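Local coordinates for putative oxidoreductase (Thermus thermophilus, PDB 2ISM), which is a putative oxidoreductase of the glucose/sorbosone dehydrogenase family, built as a six-bladed beta-propeller that carries calcium in the crystal, at residues D41-I53 with F56-V69. Residues are numbered along the deposited sequence; the frame is centred on the assembly and turned at random.
Sequences DGGMLIAERPGRI and FREGRLSTYAELSV
Leu45 lays its methyl CD2 over one face of the Tyr64 ring, a CH-pi contact with CD2 3.9 Å from the ring centroid and displaced toward the CG rim. Ile53 CG2 reaches the same ring obliquely, 3.7 Å from Tyr64 CD2, its side chain running alongside that of the tyrosine. With CG anti to the backbone N (chi1 -179°), Tyr64 sends its ring past these two aliphatic chains, and its hydroxyl hydrogen-bonds to His112 on the next blade, where Leu45 and Tyr64 also touch Val92. A second flat group, the Arg57 guanidinium, has Asp41 OD2 over one face, 4.0 Å from NE; the two planes are nearly perpendicular, and the attraction is of charge alone. Arg52 grips the Glu48 carboxylate side-on in a salt bridge: NH2 bonds OE2 at the guanidinium edge, in plane, and NE bonds OE1, which is tilted from that plane; both oxygens are met from above the carboxylate plane. Glu48 OE1 also forms a salt bridge with Arg54 NH1. Gly51 and Arg52 both face Glu48 in a G1 beta bulge. Backbone bonds knit three of the blade's four antiparallel strands. Met44 and Phe56 exchange two, while Leu67 N meets Gly51 O at 2.8 Å, nearly straight (174°). At the classic bulge, Tyr64 N (2.8 Å) and Ala65 N (3.2 Å) share Ile53 O, and Ile53 N returns a bond to Ala65 O. Ile46 CD1 touches Phe56 CB and Leu61 CD2, on a side also lined by Val27 of the neighbouring blade. Val69 CG2 packs against Pro50 O. The chemistry thus divides: main-chain bonds set the register, apolar side chains meet both neighbouring blades, and the Glu48 carboxylate, beside two arginines, is probably held ionised.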
ATOM      1  N   ASP B  41     -14.459 -12.374  10.492  1.00 34.02           N
ATOM      2  CA  ASP B  41     -14.178 -13.761  10.134  1.00 39.03           C
ATOM      3  C   ASP B  41     -13.833 -13.977   8.664  1.00 37.38           C
ATOM      4  O   ASP B  41     -13.687 -15.114   8.220  1.00 41.15           O
ATOM      5  CB  ASP B  41     -15.364 -14.650  10.512  1.00 45.31           C
ATOM      6  CG  ASP B  41     -16.689 -14.057  10.093  1.00 52.85           C
ATOM      7  OD1 ASP B  41     -17.123 -13.067  10.722  1.00 56.70           O
ATOM      8  OD2 ASP B  41     -17.293 -14.575   9.130  1.00 57.14           O
ATOM      9  N   GLY B  42     -13.703 -12.892   7.907  1.00 34.39           N
ATOM     10  CA  GLY B  42     -13.360 -13.020   6.502  1.00 31.54           C
ATOM     11  C   GLY B  42     -14.493 -12.740   5.528  1.00 30.92           C
ATOM     12  O   GLY B  42     -14.250 -12.351   4.387  1.00 30.52           O
ATOM     13  N   GLY B  43     -15.730 -12.945   5.969  1.00 27.53           N
ATOM     14  CA  GLY B  43     -16.866 -12.699   5.099  1.00 25.23           C
ATOM     15  C   GLY B  43     -16.939 -11.252   4.639  1.00 23.85           C
ATOM     16  O   GLY B  43     -16.197 -10.397   5.118  1.00 21.93           O
ATOM     17  N   MET B  44     -17.841 -10.970   3.708  1.00 20.06           N
ATOM     18  CA  MET B  44     -17.993  -9.620   3.190  1.00 16.84           C
ATOM     19  C   MET B  44     -19.462  -9.298   2.941  1.00 18.74           C
ATOM     20  O   MET B  44     -20.158 -10.055   2.264  1.00 19.68           O
ATOM     21  CB  MET B  44     -17.210  -9.486   1.885  1.00 21.70           C
ATOM     22  CG  MET B  44     -17.134  -8.087   1.317  1.00 32.52           C
ATOM     23  SD  MET B  44     -16.232  -8.083  -0.251  1.00 34.54           S
ATOM     24  CE  MET B  44     -14.753  -8.957   0.226  1.00 23.99           C
ATOM     25  N   LEU B  45     -19.934  -8.183   3.497  1.00 13.15           N
ATOM     26  CA  LEU B  45     -21.315  -7.769   3.290  1.00 12.68           C
ATOM     27  C   LEU B  45     -21.340  -6.764   2.142  1.00 15.50           C
ATOM     28  O   LEU B  45     -20.493  -5.874   2.052  1.00 15.48           O
ATOM     29  CB  LEU B  45     -21.890  -7.141   4.564  1.00 12.03           C
ATOM     30  CG  LEU B  45     -21.987  -8.063   5.782  1.00 13.93           C
ATOM     31  CD1 LEU B  45     -22.573  -7.299   6.966  1.00 16.68           C
ATOM     32  CD2 LEU B  45     -22.863  -9.264   5.443  1.00 16.25           C
ATOM     33  N   ILE B  46     -22.315  -6.920   1.259  1.00 13.98           N
ATOM     34  CA  ILE B  46     -22.445  -6.054   0.099  1.00 13.91           C
ATOM     35  C   ILE B  46     -23.860  -5.501   0.046  1.00 12.89           C
ATOM     36  O   ILE B  46     -24.818  -6.266  -0.020  1.00 12.62           O
ATOM     37  CB  ILE B  46     -22.210  -6.842  -1.205  1.00 13.19           C
ATOM     38  CG1 ILE B  46     -20.904  -7.631  -1.120  1.00 14.14           C
ATOM     39  CG2 ILE B  46     -22.190  -5.884  -2.390  1.00 14.46           C
ATOM     40  CD1 ILE B  46     -20.741  -8.664  -2.237  1.00 13.62           C
ATOM     41  N   ALA B  47     -23.990  -4.180   0.076  1.00 13.41           N
ATOM     42  CA  ALA B  47     -25.307  -3.562   0.007  1.00 13.15           C
ATOM     43  C   ALA B  47     -25.681  -3.278  -1.444  1.00 13.99           C
ATOM     44  O   ALA B  47     -24.986  -2.532  -2.130  1.00 13.99           O
ATOM     45  CB  ALA B  47     -25.321  -2.264   0.816  1.00 14.12           C
ATOM     46  N   GLU B  48     -26.770  -3.887  -1.910  1.00 13.76           N
ATOM     47  CA  GLU B  48     -27.257  -3.668  -3.273  1.00 11.48           C
ATOM     48  C   GLU B  48     -28.392  -2.655  -3.160  1.00 13.24           C
ATOM     49  O   GLU B  48     -29.312  -2.836  -2.368  1.00 12.92           O
ATOM     50  CB  GLU B  48     -27.782  -4.968  -3.878  1.00 10.66           C
ATOM     51  CG  GLU B  48     -26.694  -5.941  -4.307  1.00 12.22           C
ATOM     52  CD  GLU B  48     -27.274  -7.189  -4.943  1.00 16.59           C
ATOM     53  OE1 GLU B  48     -27.841  -8.017  -4.204  1.00 17.15           O
ATOM     54  OE2 GLU B  48     -27.183  -7.333  -6.181  1.00 18.75           O
ATOM     55  N   ARG B  49     -28.332  -1.597  -3.961  1.00 10.89           N
ATOM     56  CA  ARG B  49     -29.335  -0.540  -3.892  1.00 12.77           C
ATOM     57  C   ARG B  49     -30.805  -0.970  -3.916  1.00 13.15           C
ATOM     58  O   ARG B  49     -31.651  -0.311  -3.304  1.00 11.15           O
ATOM     59  CB  ARG B  49     -29.071   0.499  -4.984  1.00 14.12           C
ATOM     60  CG  ARG B  49     -29.727   1.851  -4.697  1.00 14.55           C
ATOM     61  CD  ARG B  49     -29.273   2.911  -5.683  1.00 16.93           C
ATOM     62  NE  ARG B  49     -29.666   2.597  -7.053  1.00 12.58           N
ATOM     63  CZ  ARG B  49     -29.396   3.370  -8.101  1.00 14.77           C
ATOM     64  NH1 ARG B  49     -28.727   4.506  -7.938  1.00 11.29           N
ATOM     65  NH2 ARG B  49     -29.814   3.018  -9.309  1.00 13.21           N
ATOM     66  N   PRO B  50     -31.137  -2.063  -4.634  1.00 15.18           N
ATOM     67  CA  PRO B  50     -32.534  -2.518  -4.680  1.00 17.65           C
ATOM     68  C   PRO B  50     -33.072  -2.983  -3.323  1.00 19.46           C
ATOM     69  O   PRO B  50     -34.256  -3.293  -3.198  1.00 16.82           O
ATOM     70  CB  PRO B  50     -32.494  -3.651  -5.704  1.00 18.79           C
ATOM     71  CG  PRO B  50     -31.424  -3.199  -6.642  1.00 17.72           C
ATOM     72  CD  PRO B  50     -30.349  -2.717  -5.692  1.00 16.37           C
ATOM     73  N   GLY B  51     -32.201  -3.055  -2.317  1.00 16.26           N
ATOM     74  CA  GLY B  51     -32.652  -3.459  -0.994  1.00 14.46           C
ATOM     75  C   GLY B  51     -32.155  -4.775  -0.421  1.00 17.95           C
ATOM     76  O   GLY B  51     -32.708  -5.261   0.564  1.00 23.31           O
ATOM     77  N   ARG B  52     -31.122  -5.359  -1.018  1.00 15.95           N
ATOM     78  CA  ARG B  52     -30.578  -6.620  -0.516  1.00 12.54           C
ATOM     79  C   ARG B  52     -29.172  -6.418   0.022  1.00 14.04           C
ATOM     80  O   ARG B  52     -28.372  -5.717  -0.593  1.00 12.41           O
ATOM     81  CB  ARG B  52     -30.481  -7.673  -1.627  1.00 13.83           C
ATOM     82  CG  ARG B  52     -31.776  -8.035  -2.337  1.00 24.53           C
ATOM     83  CD  ARG B  52     -31.501  -9.083  -3.425  1.00 28.60           C
ATOM     84  NE  ARG B  52     -30.653  -8.576  -4.508  1.00 22.33           N
ATOM     85  CZ  ARG B  52     -31.096  -7.858  -5.538  1.00 31.58           C
ATOM     86  NH1 ARG B  52     -32.385  -7.562  -5.638  1.00 33.67           N
ATOM     87  NH2 ARG B  52     -30.248  -7.433  -6.469  1.00 28.12           N
ATOM     88  N   ILE B  53     -28.881  -7.022   1.170  1.00 14.57           N
ATOM     89  CA  ILE B  53     -27.536  -6.984   1.737  1.00 14.02           C
ATOM     90  C   ILE B  53     -27.048  -8.406   1.490  1.00 16.99           C
ATOM     91  O   ILE B  53     -27.598  -9.362   2.044  1.00 19.33           O
ATOM     92  CB  ILE B  53     -27.528  -6.730   3.256  1.00 12.73           C
ATOM     93  CG1 ILE B  53     -28.039  -5.318   3.555  1.00 14.32           C
ATOM     94  CG2 ILE B  53     -26.113  -6.925   3.804  1.00 16.01           C
ATOM     95  CD1 ILE B  53     -28.068  -4.968   5.034  1.00 17.59           C
ATOM     96  N   PHE B  56     -20.874 -12.505   0.958  1.00 21.58           N
ATOM     97  CA  PHE B  56     -19.989 -13.276   0.099  1.00 20.01           C
ATOM     98  C   PHE B  56     -18.993 -13.922   1.048  1.00 24.92           C
ATOM     99  O   PHE B  56     -18.297 -13.232   1.801  1.00 19.91           O
ATOM    100  CB  PHE B  56     -19.259 -12.387  -0.901  1.00 17.66           C
ATOM    101  CG  PHE B  56     -18.445 -13.159  -1.899  1.00 19.20           C
ATOM    102  CD1 PHE B  56     -19.069 -13.992  -2.824  1.00 21.09           C
ATOM    103  CD2 PHE B  56     -17.057 -13.084  -1.894  1.00 17.95           C
ATOM    104  CE1 PHE B  56     -18.320 -14.743  -3.729  1.00 21.58           C
ATOM    105  CE2 PHE B  56     -16.298 -13.827  -2.792  1.00 19.73           C
ATOM    106  CZ  PHE B  56     -16.932 -14.661  -3.713  1.00 20.09           C
ATOM    107  N   ARG B  57     -18.940 -15.247   1.021  1.00 27.56           N
ATOM    108  CA  ARG B  57     -18.057 -15.985   1.909  1.00 32.42           C
ATOM    109  C   ARG B  57     -17.698 -17.325   1.283  1.00 33.11           C
ATOM    110  O   ARG B  57     -18.571 -18.046   0.802  1.00 29.05           O
ATOM    111  CB  ARG B  57     -18.766 -16.214   3.243  1.00 41.59           C
ATOM    112  CG  ARG B  57     -17.904 -16.786   4.347  1.00 52.76           C
ATOM    113  CD  ARG B  57     -18.777 -17.286   5.490  1.00 63.16           C
ATOM    114  NE  ARG B  57     -17.994 -17.681   6.657  1.00 77.22           N
ATOM    115  CZ  ARG B  57     -18.478 -18.383   7.677  1.00 82.57           C
ATOM    116  NH1 ARG B  57     -19.745 -18.775   7.673  1.00 86.03           N
ATOM    117  NH2 ARG B  57     -17.696 -18.691   8.703  1.00 84.66           N
ATOM    118  N   GLU B  58     -16.411 -17.649   1.284  1.00 36.12           N
ATOM    119  CA  GLU B  58     -15.948 -18.912   0.722  1.00 37.75           C
ATOM    120  C   GLU B  58     -16.497 -19.153  -0.681  1.00 35.06           C
ATOM    121  O   GLU B  58     -17.023 -20.226  -0.980  1.00 34.24           O
ATOM    122  CB  GLU B  58     -16.350 -20.063   1.648  1.00 40.43           C
ATOM    123  CG  GLU B  58     -15.584 -20.092   2.964  1.00 47.62           C
ATOM    124  CD  GLU B  58     -16.206 -21.029   3.980  1.00 55.83           C
ATOM    125  OE1 GLU B  58     -16.914 -21.973   3.565  1.00 56.24           O
ATOM    126  OE2 GLU B  58     -15.979 -20.828   5.193  1.00 56.72           O
ATOM    127  N   GLY B  59     -16.382 -18.141  -1.533  1.00 31.26           N
ATOM    128  CA  GLY B  59     -16.845 -18.259  -2.903  1.00 28.89           C
ATOM    129  C   GLY B  59     -18.342 -18.379  -3.123  1.00 29.13           C
ATOM    130  O   GLY B  59     -18.773 -18.674  -4.241  1.00 28.46           O
ATOM    131  N   ARG B  60     -19.142 -18.149  -2.084  1.00 24.98           N
ATOM    132  CA  ARG B  60     -20.592 -18.246  -2.234  1.00 23.67           C
ATOM    133  C   ARG B  60     -21.326 -16.963  -1.863  1.00 23.96           C
ATOM    134  O   ARG B  60     -21.004 -16.311  -0.868  1.00 24.35           O
ATOM    135  CB  ARG B  60     -21.143 -19.408  -1.400  1.00 21.95           C
ATOM    136  CG  ARG B  60     -22.643 -19.643  -1.595  1.00 26.43           C
ATOM    137  CD  ARG B  60     -22.974 -21.130  -1.607  1.00 34.14           C
ATOM    138  NE  ARG B  60     -23.013 -21.717  -0.273  1.00 36.07           N
ATOM    139  CZ  ARG B  60     -22.685 -22.976  -0.002  1.00 31.75           C
ATOM    140  NH1 ARG B  60     -22.283 -23.787  -0.972  1.00 35.75           N
ATOM    141  NH2 ARG B  60     -22.767 -23.426   1.240  1.00 36.05           N
ATOM    142  N   LEU B  61     -22.314 -16.607  -2.679  1.00 20.13           N
ATOM    143  CA  LEU B  61     -23.119 -15.418  -2.447  1.00 20.81           C
ATOM    144  C   LEU B  61     -24.458 -15.822  -1.856  1.00 21.07           C
ATOM    145  O   LEU B  61     -25.152 -16.679  -2.403  1.00 19.36           O
ATOM    146  CB  LEU B  61     -23.380 -14.667  -3.754  1.00 23.16           C
ATOM    147  CG  LEU B  61     -22.627 -13.375  -4.064  1.00 26.69           C
ATOM    148  CD1 LEU B  61     -23.274 -12.720  -5.287  1.00 22.83           C
ATOM    149  CD2 LEU B  61     -22.678 -12.429  -2.870  1.00 17.27           C
ATOM    150  N   SER B  62     -24.821 -15.200  -0.741  1.00 18.87           N
ATOM    151  CA  SER B  62     -26.091 -15.487  -0.095  1.00 17.48           C
ATOM    152  C   SER B  62     -26.739 -14.171   0.305  1.00 21.02           C
ATOM    153  O   SER B  62     -26.130 -13.106   0.165  1.00 17.46           O
ATOM    154  CB  SER B  62     -25.876 -16.357   1.144  1.00 21.58           C
ATOM    155  OG  SER B  62     -25.127 -15.674   2.130  1.00 26.27           O
ATOM    156  N   THR B  63     -27.975 -14.242   0.789  1.00 17.89           N
ATOM    157  CA  THR B  63     -28.676 -13.044   1.223  1.00 21.29           C
ATOM    158  C   THR B  63     -28.592 -12.922   2.740  1.00 22.92           C
ATOM    159  O   THR B  63     -29.116 -13.759   3.480  1.00 21.36           O
ATOM    160  CB  THR B  63     -30.150 -13.066   0.789  1.00 23.80           C
ATOM    161  OG1 THR B  63     -30.221 -13.079  -0.643  1.00 30.49           O
ATOM    162  CG2 THR B  63     -30.877 -11.832   1.313  1.00 28.49           C
ATOM    163  N   TYR B  64     -27.910 -11.878   3.193  1.00 16.24           N
ATOM    164  CA  TYR B  64     -27.736 -11.618   4.614  1.00 14.33           C
ATOM    165  C   TYR B  64     -29.034 -11.050   5.170  1.00 17.08           C
ATOM    166  O   TYR B  64     -29.476 -11.414   6.262  1.00 17.33           O
ATOM    167  CB  TYR B  64     -26.601 -10.612   4.817  1.00 15.30           C
ATOM    168  CG  TYR B  64     -26.321 -10.280   6.261  1.00 17.47           C
ATOM    169  CD1 TYR B  64     -25.645 -11.177   7.089  1.00 19.75           C
ATOM    170  CD2 TYR B  64     -26.727  -9.062   6.803  1.00 17.70           C
ATOM    171  CE1 TYR B  64     -25.381 -10.864   8.422  1.00 16.31           C
ATOM    172  CE2 TYR B  64     -26.471  -8.739   8.128  1.00 18.94           C
ATOM    173  CZ  TYR B  64     -25.798  -9.641   8.933  1.00 19.04           C
ATOM    174  OH  TYR B  64     -25.537  -9.313  10.247  1.00 20.18           O
ATOM    175  N   ALA B  65     -29.641 -10.148   4.407  1.00 17.57           N
ATOM    176  CA  ALA B  65     -30.893  -9.529   4.809  1.00 19.98           C
ATOM    177  C   ALA B  65     -31.566  -8.857   3.628  1.00 19.73           C
ATOM    178  O   ALA B  65     -30.922  -8.481   2.646  1.00 18.10           O
ATOM    179  CB  ALA B  65     -30.641  -8.502   5.904  1.00 21.57           C
ATOM    180  N   GLU B  66     -32.880  -8.726   3.715  1.00 18.41           N
ATOM    181  CA  GLU B  66     -33.623  -8.053   2.671  1.00 23.35           C
ATOM    182  C   GLU B  66     -34.383  -6.943   3.374  1.00 25.13           C
ATOM    183  O   GLU B  66     -35.078  -7.190   4.360  1.00 24.65           O
ATOM    184  CB  GLU B  66     -34.589  -9.014   1.981  1.00 28.45           C
ATOM    185  CG  GLU B  66     -35.157  -8.465   0.685  1.00 44.47           C
ATOM    186  CD  GLU B  66     -35.818  -9.533  -0.160  1.00 53.41           C
ATOM    187  OE1 GLU B  66     -35.152 -10.548  -0.463  1.00 56.27           O
ATOM    188  OE2 GLU B  66     -37.000  -9.356  -0.526  1.00 59.63           O
ATOM    189  N   LEU B  67     -34.230  -5.718   2.884  1.00 21.29           N
ATOM    190  CA  LEU B  67     -34.906  -4.576   3.482  1.00 19.78           C
ATOM    191  C   LEU B  67     -35.796  -3.880   2.466  1.00 18.61           C
ATOM    192  O   LEU B  67     -35.439  -3.751   1.297  1.00 17.99           O
ATOM    193  CB  LEU B  67     -33.879  -3.574   4.021  1.00 18.91           C
ATOM    194  CG  LEU B  67     -32.917  -4.061   5.109  1.00 27.29           C
ATOM    195  CD1 LEU B  67     -31.839  -3.016   5.347  1.00 23.47           C
ATOM    196  CD2 LEU B  67     -33.687  -4.332   6.388  1.00 29.55           C
ATOM    197  N   SER B  68     -36.967  -3.446   2.917  1.00 18.33           N
ATOM    198  CA  SER B  68     -37.892  -2.730   2.056  1.00 18.62           C
ATOM    199  C   SER B  68     -37.291  -1.349   1.843  1.00 17.74           C
ATOM    200  O   SER B  68     -36.927  -0.670   2.802  1.00 21.70           O
ATOM    201  CB  SER B  68     -39.259  -2.599   2.734  1.00 23.47           C
ATOM    202  OG  SER B  68     -40.095  -1.692   2.031  1.00 32.32           O
ATOM    203  N   VAL B  69     -37.162  -0.937   0.590  1.00 16.41           N
ATOM    204  CA  VAL B  69     -36.608   0.376   0.305  1.00 15.24           C
ATOM    205  C   VAL B  69     -37.345   0.992  -0.869  1.00 19.05           C
ATOM    206  O   VAL B  69     -38.056   0.300  -1.604  1.00 15.19           O
ATOM    207  CB  VAL B  69     -35.096   0.308  -0.049  1.00 13.44           C
ATOM    208  CG1 VAL B  69     -34.312  -0.350   1.082  1.00  9.24           C
ATOM    209  CG2 VAL B  69     -34.900  -0.451  -1.347  1.00 14.74           C
TER
HETATM  210  O   HOH W   1     -37.190  -3.316  -1.531  1.00 35.67           O